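Local coordinates for oligopeptide ABC transporter, periplasmic oligopeptide-binding protein, putative (Thermotoga maritima MSB8, PDB 5IPW) that probably binds peptides in the periplasm for uptake by an ABC transporter, at residues A[549-554]-A[585-590]; A[196-201]-A[221-226]. All blocks are in the same frame, centred on the assembly; numbering follows the deposited sequence.

Contact 1. Residues A[549-554]-A[585-590]; sequences PEVVYR and NLWMIG
The open end of a helical hairpin is closed where Val-551 and Val-552, in the first turn of helix 550-564, meet Asn-585 and Trp-587, just beyond helix 568-584. No hydrogen bond spans the two segments; valine methyls pack on the indole and on an amide by van der Waals contact. Val-551 CG1 lies 3.5 Å from Trp-587 CZ2, near the ring plane at the six-membered edge. With CG1 set between the backbone N and the carbonyl carbon (chi1 72°), the second methyl is turned toward the amide, CG2 standing 3.7 Å from Asn-585 ND2. Val-552 adds CG2, which is 3.7 Å from Trp-587 CZ2 and approaches the ring obliquely. Asn-585 also covers one face of the indole near the rim, its CB 3.4 Å above the plane, while ND2 is hydrogen-bonded to Ile-581 O. If an alanine stood here, Ile-581 O would probably lose this side-chain partner and a gap would be likely to open beside the methyls of Val-551. Trp-518 stacks on the indole, with Tyr-345 and His-582 packed edge-to-face against it; Ile-581 of helix 568-584 touches both Val-551 and Trp-587, and the chain then runs into strand 589-591, which pairs with strand 340-343.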
loop_
_atom_site.group_PDB
_atom_site.type_symbol
_atom_site.label_atom_id
_atom_site.label_comp_id
_atom_site.label_asym_id
_atom_site.label_seq_id
_atom_site.Cartn_x
_atom_site.Cartn_y
_atom_site.Cartn_z
ATOM N N PRO A 549 24.501 -13.687 -11.723
ATOM C CA PRO A 549 25.401 -13.711 -10.569
ATOM C C PRO A 549 24.842 -14.546 -9.410
ATOM O O PRO A 549 23.631 -14.718 -9.297
ATOM C CB PRO A 549 25.482 -12.240 -10.158
ATOM C CG PRO A 549 25.214 -11.472 -11.401
ATOM C CD PRO A 549 24.341 -12.330 -12.274
ATOM N N GLU A 550 25.725 -15.048 -8.554
ATOM C CA GLU A 550 25.320 -15.896 -7.427
ATOM C C GLU A 550 24.525 -15.102 -6.382
ATOM O O GLU A 550 23.658 -15.638 -5.690
ATOM C CB GLU A 550 26.558 -16.527 -6.780
ATOM C CG GLU A 550 26.262 -17.774 -5.960
ATOM C CD GLU A 550 25.641 -18.890 -6.788
ATOM O OE1 GLU A 550 26.029 -19.048 -7.963
ATOM O OE2 GLU A 550 24.762 -19.611 -6.268
ATOM N N VAL A 551 24.833 -13.816 -6.285
ATOM C CA VAL A 551 24.154 -12.922 -5.363
ATOM C C VAL A 551 22.655 -12.763 -5.702
ATOM O O VAL A 551 21.844 -12.472 -4.818
ATOM C CB VAL A 551 24.892 -11.563 -5.314
ATOM C CG1 VAL A 551 24.673 -10.763 -6.589
ATOM C CG2 VAL A 551 24.492 -10.775 -4.080
ATOM N N VAL A 552 22.292 -12.965 -6.970
ATOM C CA VAL A 552 20.884 -12.989 -7.384
ATOM C C VAL A 552 20.186 -14.243 -6.860
ATOM O O VAL A 552 19.095 -14.158 -6.300
ATOM C CB VAL A 552 20.737 -12.907 -8.921
ATOM C CG1 VAL A 552 19.299 -13.140 -9.356
ATOM C CG2 VAL A 552 21.212 -11.554 -9.432
ATOM N N TYR A 553 20.806 -15.405 -7.040
ATOM C CA TYR A 553 20.253 -16.654 -6.506
ATOM C C TYR A 553 20.047 -16.572 -4.997
ATOM O O TYR A 553 19.220 -17.296 -4.437
ATOM C CB TYR A 553 21.168 -17.843 -6.811
ATOM C CG TYR A 553 21.160 -18.357 -8.242
ATOM C CD1 TYR A 553 20.018 -18.287 -9.042
ATOM C CD2 TYR A 553 22.293 -18.965 -8.780
ATOM C CE1 TYR A 553 20.020 -18.777 -10.338
ATOM C CE2 TYR A 553 22.301 -19.458 -10.073
ATOM C CZ TYR A 553 21.162 -19.363 -10.849
ATOM O OH TYR A 553 21.163 -19.852 -12.133
ATOM N N ARG A 554 20.820 -15.704 -4.347
ATOM C CA ARG A 554 20.732 -15.499 -2.906
ATOM C C ARG A 554 19.460 -14.737 -2.533
ATOM O O ARG A 554 18.746 -15.127 -1.603
ATOM C CB ARG A 554 21.984 -14.759 -2.397
ATOM C CG ARG A 554 22.596 -15.335 -1.124
ATOM C CD ARG A 554 22.739 -16.854 -1.168
ATOM N NE ARG A 554 23.140 -17.348 -2.490
ATOM C CZ ARG A 554 22.928 -18.584 -2.943
ATOM N NH1 ARG A 554 22.311 -19.495 -2.195
ATOM N NH2 ARG A 554 23.333 -18.916 -4.163
ATOM N N ASN A 585 25.432 -4.476 -5.068
ATOM C CA ASN A 585 25.173 -4.462 -6.510
ATOM C C ASN A 585 24.139 -3.388 -6.786
ATOM O O ASN A 585 23.176 -3.270 -6.051
ATOM C CB ASN A 585 24.621 -5.801 -6.971
ATOM C CG ASN A 585 25.455 -6.977 -6.496
ATOM O OD1 ASN A 585 26.247 -7.527 -7.253
ATOM N ND2 ASN A 585 25.274 -7.377 -5.239
ATOM N N LEU A 586 24.320 -2.601 -7.832
ATOM C CA LEU A 586 23.384 -1.505 -8.098
ATOM C C LEU A 586 22.590 -1.731 -9.378
ATOM O O LEU A 586 22.633 -0.917 -10.305
ATOM C CB LEU A 586 24.128 -0.165 -8.122
ATOM C CG LEU A 586 23.897 0.761 -6.925
ATOM C CD1 LEU A 586 24.032 0.040 -5.597
ATOM C CD2 LEU A 586 24.872 1.925 -6.992
ATOM N N TRP A 587 21.839 -2.831 -9.402
ATOM C CA TRP A 587 21.071 -3.224 -10.586
ATOM C C TRP A 587 20.034 -2.195 -11.001
ATOM O O TRP A 587 19.736 -2.059 -12.182
ATOM C CB TRP A 587 20.371 -4.539 -10.343
ATOM C CG TRP A 587 21.295 -5.663 -10.149
ATOM C CD1 TRP A 587 22.192 -6.157 -11.049
ATOM C CD2 TRP A 587 21.407 -6.467 -8.981
ATOM N NE1 TRP A 587 22.859 -7.225 -10.507
ATOM C CE2 TRP A 587 22.393 -7.439 -9.237
ATOM C CE3 TRP A 587 20.763 -6.463 -7.738
ATOM C CZ2 TRP A 587 22.756 -8.398 -8.294
ATOM C CZ3 TRP A 587 21.120 -7.414 -6.803
ATOM C CH2 TRP A 587 22.110 -8.369 -7.083
ATOM N N MET A 588 19.469 -1.486 -10.028
ATOM C CA MET A 588 18.597 -0.351 -10.324
ATOM C C MET A 588 19.310 0.935 -9.959
ATOM O O MET A 588 19.816 1.079 -8.849
ATOM C CB MET A 588 17.278 -0.454 -9.557
ATOM C CG MET A 588 16.266 -1.399 -10.187
ATOM S SD MET A 588 14.783 -1.639 -9.188
ATOM C CE MET A 588 15.447 -2.676 -7.888
ATOM N N ILE A 589 19.353 1.865 -10.903
ATOM C CA ILE A 589 19.952 3.171 -10.673
ATOM C C ILE A 589 18.856 4.208 -10.828
ATOM O O ILE A 589 18.452 4.544 -11.941
ATOM C CB ILE A 589 21.114 3.461 -11.651
ATOM C CG1 ILE A 589 22.251 2.451 -11.442
ATOM C CG2 ILE A 589 21.632 4.878 -11.455
ATOM C CD1 ILE A 589 23.319 2.493 -12.514
ATOM N N GLY A 590 18.363 4.694 -9.698
ATOM C CA GLY A 590 17.314 5.711 -9.683
ATOM C C GLY A 590 17.807 7.117 -9.456
ATOM O O GLY A 590 18.962 7.339 -9.100
#

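Contact 2. Residues A[196-201]-A[221-226]; sequences KQFHPK and VDLFND
Phe-198 and His-199 rest on Leu-223 and Phe-224 of helix 220-227, a loop-on-helix packing in which a 3-10 turn (196-198) and the residue after it supply the loop side. All four touching residues are buried, and no hydrogen bond crosses between the segments. Phe-198 serves both helix residues. Its CD1 is 3.9 Å from Leu-223 CD2, the two side chains crossing at about a right angle, and its CB is 3.9 Å from Phe-224 CD2. Phe-198 O also approaches that edge of the Phe-224 ring, near the ring plane. Phe-224 has CG anti to the backbone N (chi1 -171°), a torsion that carries its ring away from the helix to meet the loop. There it forms an offset edge-to-face pair with His-199, whose edge is directed at the phenylalanine face; His-199 CD2 lies 3.9 Å from Phe-224 CE2, the ring centroids are 5.7 Å apart and the planes stand at 76°. In the second shell, Gln-197 lays CG over the centre of the Phe-198 ring, 3.4 Å above its plane. Ile-139 of helix 129-140 touches Phe-224, and the neighbouring Asp-138 accepts a hydrogen bond at its backbone O from His-199 NE2. The imidazole is therefore held at both nitrogens, although the second bond is weak: Lys-201 N reaches His-199 ND1 at 3.4 Å, with an N-H...acceptor angle of 144°.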
loop_
_atom_site.group_PDB
_atom_site.type_symbol
_atom_site.label_atom_id
_atom_site.label_comp_id
_atom_site.label_asym_id
_atom_site.label_seq_id
_atom_site.Cartn_x
_atom_site.Cartn_y
_atom_site.Cartn_z
ATOM N N LYS A 196 -27.666 -14.102 5.055
ATOM C CA LYS A 196 -28.085 -15.487 4.799
ATOM C C LYS A 196 -29.431 -15.596 4.076
ATOM O O LYS A 196 -29.667 -16.570 3.359
ATOM C CB LYS A 196 -28.131 -16.291 6.098
ATOM C CG LYS A 196 -26.779 -16.804 6.541
ATOM C CD LYS A 196 -26.884 -17.600 7.830
ATOM C CE LYS A 196 -25.602 -18.380 8.089
ATOM N NZ LYS A 196 -25.655 -19.181 9.347
ATOM N N GLN A 197 -30.309 -14.608 4.263
ATOM C CA GLN A 197 -31.602 -14.584 3.563
ATOM C C GLN A 197 -31.464 -14.451 2.041
ATOM O O GLN A 197 -32.418 -14.713 1.316
ATOM C CB GLN A 197 -32.487 -13.454 4.090
ATOM C CG GLN A 197 -31.965 -12.062 3.787
ATOM C CD GLN A 197 -32.881 -11.003 4.334
ATOM O OE1 GLN A 197 -34.061 -10.974 3.998
ATOM N NE2 GLN A 197 -32.356 -10.134 5.192
ATOM N N PHE A 198 -30.286 -14.028 1.577
ATOM C CA PHE A 198 -29.987 -13.874 0.151
ATOM C C PHE A 198 -29.077 -14.979 -0.402
ATOM O O PHE A 198 -28.643 -14.909 -1.553
ATOM C CB PHE A 198 -29.316 -12.519 -0.076
ATOM C CG PHE A 198 -30.078 -11.367 0.502
ATOM C CD1 PHE A 198 -31.338 -11.046 0.024
ATOM C CD2 PHE A 198 -29.542 -10.604 1.524
ATOM C CE1 PHE A 198 -32.051 -9.982 0.551
ATOM C CE2 PHE A 198 -30.252 -9.542 2.059
ATOM C CZ PHE A 198 -31.508 -9.230 1.573
ATOM N N HIS A 199 -28.806 -15.998 0.411
ATOM C CA HIS A 199 -27.833 -17.028 0.074
ATOM C C HIS A 199 -28.508 -18.399 -0.038
ATOM O O HIS A 199 -29.068 -18.888 0.941
ATOM C CB HIS A 199 -26.738 -17.067 1.136
ATOM C CG HIS A 199 -25.460 -17.683 0.665
ATOM N ND1 HIS A 199 -25.273 -19.043 0.603
ATOM C CD2 HIS A 199 -24.301 -17.125 0.244
ATOM C CE1 HIS A 199 -24.055 -19.301 0.162
ATOM N NE2 HIS A 199 -23.442 -18.153 -0.063
ATOM N N PRO A 200 -28.468 -19.016 -1.238
ATOM C CA PRO A 200 -29.130 -20.305 -1.503
ATOM C C PRO A 200 -28.745 -21.480 -0.600
ATOM O O PRO A 200 -29.546 -22.394 -0.429
ATOM C CB PRO A 200 -28.724 -20.622 -2.951
ATOM C CG PRO A 200 -27.618 -19.681 -3.282
ATOM C CD PRO A 200 -27.894 -18.459 -2.474
ATOM N N LYS A 201 -27.531 -21.479 -0.067
ATOM C CA LYS A 201 -27.123 -22.507 0.889
ATOM C C LYS A 201 -27.937 -22.476 2.185
ATOM O O LYS A 201 -28.130 -23.518 2.810
ATOM C CB LYS A 201 -25.634 -22.383 1.227
ATOM C CG LYS A 201 -25.103 -23.520 2.090
ATOM C CD LYS A 201 -23.672 -23.263 2.525
ATOM C CE LYS A 201 -23.212 -24.304 3.531
ATOM N NZ LYS A 201 -21.820 -24.040 3.992
ATOM N N VAL A 221 -26.887 -13.937 -7.460
ATOM C CA VAL A 221 -25.603 -13.306 -7.169
ATOM C C VAL A 221 -25.734 -11.778 -7.230
ATOM O O VAL A 221 -25.128 -11.069 -6.424
ATOM C CB VAL A 221 -24.502 -13.796 -8.143
ATOM C CG1 VAL A 221 -23.177 -13.104 -7.867
ATOM C CG2 VAL A 221 -24.313 -15.302 -8.030
ATOM N N ASP A 222 -26.538 -11.280 -8.167
ATOM C CA ASP A 222 -26.731 -9.838 -8.332
ATOM C C ASP A 222 -27.418 -9.248 -7.113
ATOM O O ASP A 222 -27.062 -8.161 -6.661
ATOM C CB ASP A 222 -27.571 -9.528 -9.573
ATOM C CG ASP A 222 -26.896 -9.943 -10.867
ATOM O OD1 ASP A 222 -25.657 -10.113 -10.891
ATOM O OD2 ASP A 222 -27.627 -10.099 -11.870
ATOM N N LEU A 223 -28.412 -9.968 -6.601
ATOM C CA LEU A 223 -29.108 -9.569 -5.384
ATOM C C LEU A 223 -28.153 -9.601 -4.193
ATOM O O LEU A 223 -28.137 -8.671 -3.392
ATOM C CB LEU A 223 -30.317 -10.474 -5.121
ATOM C CG LEU A 223 -31.137 -10.200 -3.851
ATOM C CD1 LEU A 223 -31.681 -8.778 -3.816
ATOM C CD2 LEU A 223 -32.275 -11.204 -3.719
ATOM N N PHE A 224 -27.348 -10.657 -4.091
ATOM C CA PHE A 224 -26.435 -10.788 -2.967
ATOM C C PHE A 224 -25.411 -9.665 -2.930
ATOM O O PHE A 224 -25.211 -9.049 -1.884
ATOM C CB PHE A 224 -25.710 -12.133 -2.984
ATOM C CG PHE A 224 -24.924 -12.397 -1.734
ATOM C CD1 PHE A 224 -23.611 -11.959 -1.620
ATOM C CD2 PHE A 224 -25.502 -13.058 -0.662
ATOM C CE1 PHE A 224 -22.884 -12.188 -0.464
ATOM C CE2 PHE A 224 -24.780 -13.296 0.496
ATOM C CZ PHE A 224 -23.470 -12.857 0.597
ATOM N N ASN A 225 -24.767 -9.411 -4.063
ATOM C CA ASN A 225 -23.753 -8.362 -4.152
ATOM C C ASN A 225 -24.324 -6.960 -3.938
ATOM O O ASN A 225 -23.626 -6.087 -3.430
ATOM C CB ASN A 225 -23.015 -8.428 -5.490
ATOM C CG ASN A 225 -22.221 -9.716 -5.664
ATOM O OD1 ASN A 225 -21.705 -10.293 -4.702
ATOM N ND2 ASN A 225 -22.115 -10.173 -6.903
ATOM N N ASP A 226 -25.581 -6.748 -4.319
ATOM C CA ASP A 226 -26.263 -5.472 -4.053
ATOM C C ASP A 226 -26.521 -5.292 -2.575
ATOM O O ASP A 226 -26.425 -4.181 -2.046
ATOM C CB ASP A 226 -27.608 -5.374 -4.786
ATOM C CG ASP A 226 -27.508 -4.621 -6.097
ATOM O OD1 ASP A 226 -26.464 -4.727 -6.782
ATOM O OD2 ASP A 226 -28.489 -3.922 -6.442
#

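Contact 2 closes at residue 226, more than 300 residues before contact 1 opens at 549, so the two follow in series without interleaving. Their centres are 50 Å apart, on opposite sides of the centre of the chain, and their nearest atoms remain about 38 Å from each other. They share no helix or strand. Contact 1 lies at the open end of a helical hairpin, where the chain leads into strand 589-591 of the mixed sheet that also holds 340-343, whereas contact 2 joins the 196-201 loop, helix 220-227 and helix 129-140. This separation fits the elongated, multi-domain build of family 5 binding proteins, so the two are separate local packing sites that do not touch.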